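Local coordinates for protein AxyAgu115A (Amphibacillus xylanus NBRC 15112, PDB 6NPS) that probably hydrolyses glycosidic bonds as a family GH115 alpha-glucuronidase, removing glucuronic acid side groups from xylan, at residues F564-G577 / I619-F631. The protein carries 3 engineered substitutions. Residues are numbered along the deposited sequence; the frame is centred on the assembly and turned at random.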
loop_
_atom_site.group_PDB
_atom_site.type_symbol
_atom_site.label_atom_id
_atom_site.label_comp_id
_atom_site.label_asym_id
_atom_site.label_seq_id
_atom_site.Cartn_x
_atom_site.Cartn_y
_atom_site.Cartn_z
ATOM N N PHE A 564 -36.864 -6.114 -26.817
ATOM C CA PHE A 564 -35.992 -5.559 -25.781
ATOM C C PHE A 564 -35.466 -6.636 -24.841
ATOM O O PHE A 564 -34.272 -6.653 -24.513
ATOM C CB PHE A 564 -36.723 -4.475 -24.979
ATOM C CG PHE A 564 -35.881 -3.852 -23.911
ATOM C CD1 PHE A 564 -34.969 -2.843 -24.219
ATOM C CD2 PHE A 564 -36.003 -4.264 -22.586
ATOM C CE1 PHE A 564 -34.183 -2.266 -23.240
ATOM C CE2 PHE A 564 -35.219 -3.673 -21.583
ATOM C CZ PHE A 564 -34.313 -2.689 -21.905
ATOM N N THR A 565 -36.341 -7.532 -24.379
ATOM C CA THR A 565 -35.925 -8.523 -23.387
ATOM C C THR A 565 -34.753 -9.365 -23.893
ATOM O O THR A 565 -33.788 -9.610 -23.158
ATOM C CB THR A 565 -37.124 -9.423 -23.012
ATOM O OG1 THR A 565 -38.075 -8.671 -22.242
ATOM C CG2 THR A 565 -36.668 -10.598 -22.192
ATOM N N ALA A 566 -34.819 -9.801 -25.152
ATOM C CA ALA A 566 -33.734 -10.581 -25.747
ATOM C C ALA A 566 -32.464 -9.762 -25.904
ATOM O O ALA A 566 -31.375 -10.243 -25.597
ATOM C CB ALA A 566 -34.188 -11.155 -27.100
ATOM N N TYR A 567 -32.565 -8.526 -26.396
ATOM C CA TYR A 567 -31.388 -7.664 -26.428
ATOM C C TYR A 567 -30.766 -7.535 -25.030
ATOM O O TYR A 567 -29.554 -7.719 -24.842
ATOM C CB TYR A 567 -31.746 -6.280 -27.001
ATOM C CG TYR A 567 -30.551 -5.365 -26.912
ATOM C CD1 TYR A 567 -29.414 -5.601 -27.683
ATOM C CD2 TYR A 567 -30.533 -4.301 -26.030
ATOM C CE1 TYR A 567 -28.300 -4.812 -27.572
ATOM C CE2 TYR A 567 -29.422 -3.509 -25.913
ATOM C CZ TYR A 567 -28.323 -3.764 -26.697
ATOM O OH TYR A 567 -27.219 -2.968 -26.568
ATOM N N PHE A 568 -31.591 -7.257 -24.031
ATOM C CA PHE A 568 -31.074 -7.039 -22.683
ATOM C C PHE A 568 -30.408 -8.297 -22.121
ATOM O O PHE A 568 -29.292 -8.247 -21.597
ATOM C CB PHE A 568 -32.220 -6.603 -21.756
ATOM C CG PHE A 568 -31.736 -6.145 -20.412
ATOM C CD1 PHE A 568 -31.505 -4.794 -20.172
ATOM C CD2 PHE A 568 -31.473 -7.053 -19.399
ATOM C CE1 PHE A 568 -31.027 -4.362 -18.938
ATOM C CE2 PHE A 568 -30.976 -6.630 -18.175
ATOM C CZ PHE A 568 -30.762 -5.276 -17.945
ATOM N N ALA A 569 -31.097 -9.440 -22.188
ATOM C CA ALA A 569 -30.559 -10.644 -21.570
ATOM C C ALA A 569 -29.368 -11.213 -22.334
ATOM O O ALA A 569 -28.449 -11.756 -21.716
ATOM C CB ALA A 569 -31.658 -11.700 -21.451
ATOM N N LEU A 570 -29.331 -11.063 -23.659
ATOM C CA LEU A 570 -28.274 -11.678 -24.449
ATOM C C LEU A 570 -27.091 -10.748 -24.701
ATOM O O LEU A 570 -25.977 -11.237 -24.941
ATOM C CB LEU A 570 -28.837 -12.156 -25.806
ATOM C CG LEU A 570 -29.868 -13.319 -25.742
ATOM C CD1 LEU A 570 -30.420 -13.722 -27.117
ATOM C CD2 LEU A 570 -29.309 -14.565 -25.030
ATOM N N VAL A 571 -27.306 -9.432 -24.757
ATOM C CA VAL A 571 -26.218 -8.555 -25.189
ATOM C C VAL A 571 -25.960 -7.479 -24.128
ATOM O O VAL A 571 -24.840 -7.319 -23.635
ATOM C CB VAL A 571 -26.547 -7.929 -26.555
ATOM C CG1 VAL A 571 -25.417 -6.991 -26.983
ATOM C CG2 VAL A 571 -26.790 -9.037 -27.583
ATOM N N TYR A 572 -26.996 -6.724 -23.770
ATOM C CA TYR A 572 -26.776 -5.548 -22.939
ATOM C C TYR A 572 -26.297 -5.927 -21.535
ATOM O O TYR A 572 -25.315 -5.373 -21.034
ATOM C CB TYR A 572 -28.072 -4.725 -22.877
ATOM C CG TYR A 572 -27.916 -3.392 -22.170
ATOM C CD1 TYR A 572 -27.453 -2.261 -22.864
ATOM C CD2 TYR A 572 -28.247 -3.258 -20.821
ATOM C CE1 TYR A 572 -27.323 -1.029 -22.198
ATOM C CE2 TYR A 572 -28.119 -2.050 -20.155
ATOM C CZ TYR A 572 -27.667 -0.943 -20.850
ATOM O OH TYR A 572 -27.545 0.246 -20.196
ATOM N N TYR A 573 -26.996 -6.847 -20.862
ATOM C CA TYR A 573 -26.610 -7.180 -19.489
ATOM C C TYR A 573 -25.204 -7.799 -19.408
ATOM O O TYR A 573 -24.386 -7.310 -18.615
ATOM C CB TYR A 573 -27.700 -8.086 -18.880
ATOM C CG TYR A 573 -27.290 -8.654 -17.541
ATOM C CD1 TYR A 573 -27.166 -7.831 -16.435
ATOM C CD2 TYR A 573 -27.006 -10.008 -17.391
ATOM C CE1 TYR A 573 -26.774 -8.340 -15.192
ATOM C CE2 TYR A 573 -26.626 -10.528 -16.163
ATOM C CZ TYR A 573 -26.488 -9.679 -15.079
ATOM O OH TYR A 573 -26.083 -10.171 -13.869
ATOM N N PRO A 574 -24.854 -8.859 -20.168
ATOM C CA PRO A 574 -23.445 -9.344 -20.160
ATOM C C PRO A 574 -22.414 -8.263 -20.493
ATOM O O PRO A 574 -21.329 -8.246 -19.898
ATOM C CB PRO A 574 -23.424 -10.432 -21.252
ATOM C CG PRO A 574 -24.797 -10.727 -21.547
ATOM C CD PRO A 574 -25.693 -9.605 -21.110
ATOM N N THR A 575 -22.665 -7.429 -21.512
ATOM C CA THR A 575 -21.669 -6.416 -21.892
ATOM C C THR A 575 -21.470 -5.406 -20.784
ATOM O O THR A 575 -20.354 -5.200 -20.296
ATOM C CB THR A 575 -22.098 -5.668 -23.170
ATOM O OG1 THR A 575 -22.246 -6.609 -24.213
ATOM C CG2 THR A 575 -21.031 -4.612 -23.570
ATOM N N VAL A 576 -22.558 -4.786 -20.355
ATOM C CA VAL A 576 -22.459 -3.684 -19.416
ATOM C C VAL A 576 -22.042 -4.200 -18.059
ATOM O O VAL A 576 -21.232 -3.575 -17.367
ATOM C CB VAL A 576 -23.795 -2.910 -19.348
ATOM C CG1 VAL A 576 -23.743 -1.854 -18.238
ATOM C CG2 VAL A 576 -24.126 -2.262 -20.722
ATOM N N GLY A 577 -22.546 -5.373 -17.671
ATOM C CA GLY A 577 -22.165 -5.917 -16.387
ATOM C C GLY A 577 -20.675 -6.136 -16.295
ATOM O O GLY A 577 -20.033 -5.711 -15.337
ATOM N N ILE A 619 -27.962 -2.355 -12.793
ATOM C CA ILE A 619 -28.148 -3.242 -13.924
ATOM C C ILE A 619 -28.589 -4.639 -13.467
ATOM O O ILE A 619 -29.356 -5.301 -14.167
ATOM C CB ILE A 619 -26.875 -3.289 -14.771
ATOM C CG1 ILE A 619 -27.220 -3.807 -16.155
ATOM C CG2 ILE A 619 -25.784 -4.132 -14.106
ATOM C CD1 ILE A 619 -26.022 -4.148 -16.956
ATOM N N VAL A 620 -28.140 -5.095 -12.285
ATOM C CA VAL A 620 -28.608 -6.379 -11.748
ATOM C C VAL A 620 -30.093 -6.310 -11.417
ATOM O O VAL A 620 -30.864 -7.229 -11.756
ATOM C CB VAL A 620 -27.777 -6.789 -10.512
ATOM C CG1 VAL A 620 -28.423 -7.969 -9.783
ATOM C CG2 VAL A 620 -26.329 -7.120 -10.903
ATOM N N ASP A 621 -30.517 -5.237 -10.739
ATOM C CA ASP A 621 -31.932 -5.077 -10.417
ATOM C C ASP A 621 -32.784 -5.055 -11.672
ATOM O O ASP A 621 -33.863 -5.668 -11.708
ATOM C CB ASP A 621 -32.162 -3.795 -9.620
ATOM C CG ASP A 621 -31.592 -3.874 -8.226
ATOM O OD1 ASP A 621 -31.086 -2.843 -7.727
ATOM O OD2 ASP A 621 -31.644 -4.978 -7.636
ATOM N N GLU A 622 -32.336 -4.322 -12.703
ATOM C CA GLU A 622 -33.060 -4.321 -13.970
ATOM C C GLU A 622 -33.150 -5.734 -14.543
ATOM O O GLU A 622 -34.216 -6.161 -15.001
ATOM C CB GLU A 622 -32.401 -3.346 -14.963
ATOM C CG GLU A 622 -33.155 -3.223 -16.299
ATOM C CD GLU A 622 -32.695 -2.025 -17.197
ATOM O OE1 GLU A 622 -31.642 -1.394 -16.903
ATOM O OE2 GLU A 622 -33.405 -1.729 -18.205
ATOM N N TYR A 623 -32.062 -6.502 -14.465
ATOM C CA TYR A 623 -32.062 -7.854 -15.016
ATOM C C TYR A 623 -33.075 -8.748 -14.301
ATOM O O TYR A 623 -33.755 -9.574 -14.931
ATOM C CB TYR A 623 -30.663 -8.404 -14.878
ATOM C CG TYR A 623 -30.410 -9.784 -15.416
ATOM C CD1 TYR A 623 -30.662 -10.106 -16.754
ATOM C CD2 TYR A 623 -29.852 -10.743 -14.600
ATOM C CE1 TYR A 623 -30.389 -11.395 -17.255
ATOM C CE2 TYR A 623 -29.546 -12.011 -15.078
ATOM C CZ TYR A 623 -29.815 -12.330 -16.404
ATOM O OH TYR A 623 -29.493 -13.573 -16.855
ATOM N N HIS A 624 -33.210 -8.570 -12.988
ATOM C CA HIS A 624 -34.102 -9.362 -12.162
ATOM C C HIS A 624 -35.561 -8.952 -12.297
ATOM O O HIS A 624 -36.425 -9.692 -11.828
ATOM C CB HIS A 624 -33.665 -9.255 -10.696
ATOM C CG HIS A 624 -32.398 -9.993 -10.411
ATOM N ND1 HIS A 624 -31.640 -9.771 -9.283
ATOM C CD2 HIS A 624 -31.736 -10.929 -11.132
ATOM C CE1 HIS A 624 -30.571 -10.550 -9.318
ATOM N NE2 HIS A 624 -30.604 -11.260 -10.428
ATOM N N THR A 625 -35.864 -7.814 -12.928
ATOM C CA THR A 625 -37.249 -7.416 -13.098
ATOM C C THR A 625 -37.759 -7.407 -14.545
ATOM O O THR A 625 -38.977 -7.326 -14.739
ATOM C CB THR A 625 -37.489 -6.035 -12.465
ATOM O OG1 THR A 625 -36.646 -5.074 -13.082
ATOM C CG2 THR A 625 -37.149 -6.068 -10.970
ATOM N N ILE A 626 -36.900 -7.497 -15.565
ATOM C CA ILE A 626 -37.443 -7.513 -16.924
ATOM C C ILE A 626 -38.335 -8.746 -17.146
ATOM O O ILE A 626 -38.112 -9.827 -16.575
ATOM C CB ILE A 626 -36.350 -7.472 -18.003
ATOM C CG1 ILE A 626 -35.277 -8.496 -17.691
ATOM C CG2 ILE A 626 -35.770 -6.094 -18.122
ATOM C CD1 ILE A 626 -34.554 -8.911 -18.904
ATOM N N ALA A 627 -39.348 -8.565 -17.999
ATOM C CA ALA A 627 -40.235 -9.642 -18.434
ATOM C C ALA A 627 -40.850 -10.364 -17.235
ATOM O O ALA A 627 -40.917 -11.591 -17.194
ATOM C CB ALA A 627 -39.496 -10.611 -19.361
ATOM N N ASP A 628 -41.276 -9.583 -16.237
ATOM C CA ASP A 628 -41.937 -10.088 -15.032
ATOM C C ASP A 628 -41.067 -11.096 -14.274
ATOM O O ASP A 628 -41.541 -12.137 -13.823
ATOM C CB ASP A 628 -43.304 -10.698 -15.370
ATOM C CG ASP A 628 -44.165 -10.947 -14.122
ATOM O OD1 ASP A 628 -44.350 -9.995 -13.319
ATOM O OD2 ASP A 628 -44.652 -12.096 -13.939
ATOM N N GLY A 629 -39.785 -10.776 -14.120
ATOM C CA GLY A 629 -38.911 -11.623 -13.328
ATOM C C GLY A 629 -38.508 -12.913 -14.006
ATOM O O GLY A 629 -38.185 -13.900 -13.323
ATOM N N LYS A 630 -38.535 -12.935 -15.346
ATOM C CA LYS A 630 -38.075 -14.090 -16.113
ATOM C C LYS A 630 -36.666 -14.533 -15.706
ATOM O O LYS A 630 -36.375 -15.740 -15.684
ATOM C CB LYS A 630 -38.119 -13.736 -17.613
ATOM C CG LYS A 630 -37.832 -14.890 -18.571
ATOM C CD LYS A 630 -37.670 -14.388 -20.018
ATOM C CE LYS A 630 -37.688 -15.531 -21.060
ATOM N NZ LYS A 630 -37.902 -16.905 -20.501
ATOM N N PHE A 631 -35.777 -13.576 -15.385
ATOM C CA PHE A 631 -34.401 -13.865 -14.983
ATOM C C PHE A 631 -34.147 -13.593 -13.500
ATOM O O PHE A 631 -32.993 -13.425 -13.097
ATOM C CB PHE A 631 -33.416 -13.061 -15.840
ATOM C CG PHE A 631 -33.693 -13.194 -17.304
ATOM C CD1 PHE A 631 -33.377 -14.386 -17.971
ATOM C CD2 PHE A 631 -34.334 -12.187 -18.000
ATOM C CE1 PHE A 631 -33.683 -14.551 -19.339
ATOM C CE2 PHE A 631 -34.636 -12.350 -19.369
ATOM C CZ PHE A 631 -34.310 -13.534 -20.027
HETATM O O HOH W 1 -29.073 -13.952 -19.980
HETATM O O HOH W 2 -30.080 0.564 -18.043
#
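The start of helix 564-596 packs antiparallel on the last turns of helix 601-629 and the residues that follow it, in a largely buried, aromatic-rich interface. This helical hairpin lies in the run of helices between strand 446-450, the last of the eight-stranded parallel sheet, and the strands that begin at 655-657. The segment axes come within 10.3 Å, with N-to-C directions at 149°. Y573 and Y623 form a face-to-face stack, ring centroids 3.8 Å apart and planes at 8°. CB of F631, from the turn beyond the helix, lies toward the rim of the opposite face of Y623. Contact on both sides probably limits rotation of the Y623 ring. CB of Y623 also makes a CH-pi contact over the Y573 ring.

Knobs-into-holes packing runs in both directions. F568 is a knob among I619, E622, Y623 and I626; its CG is anti to the backbone N (chi1 -171°), which carries the ring onto helix 601-629. F568 CE1 meets E622 CD at 3.4 Å, and F568 CD2 meets I626 CD1 at 3.6 Å. The reverse knob is I619, among Y572, Y573, V576 and G577. Its CD1 is pressed tightly on V576 CG1, 3.5 Å away. Beside F568, A569 CB touches F631 CZ at 3.5 Å; nearer the start of the helix, T565 CG2 lies at the edge of the same ring.

Two waters bridge the segments. One donates to A569 O and also bonds Y623 OH. Another donates to E622 OE1 at 2.8 Å and has a weak bond to Y572 OH.

E622 OE2 is hydrogen-bonded to Y556 OH of helix 537-558, which Y567 and Y572 also touch. V571 packs on helices 500-519 and 482-494. K630 O and G629 O are hydrogen-bonded to W185 and N189 of helix 181-190.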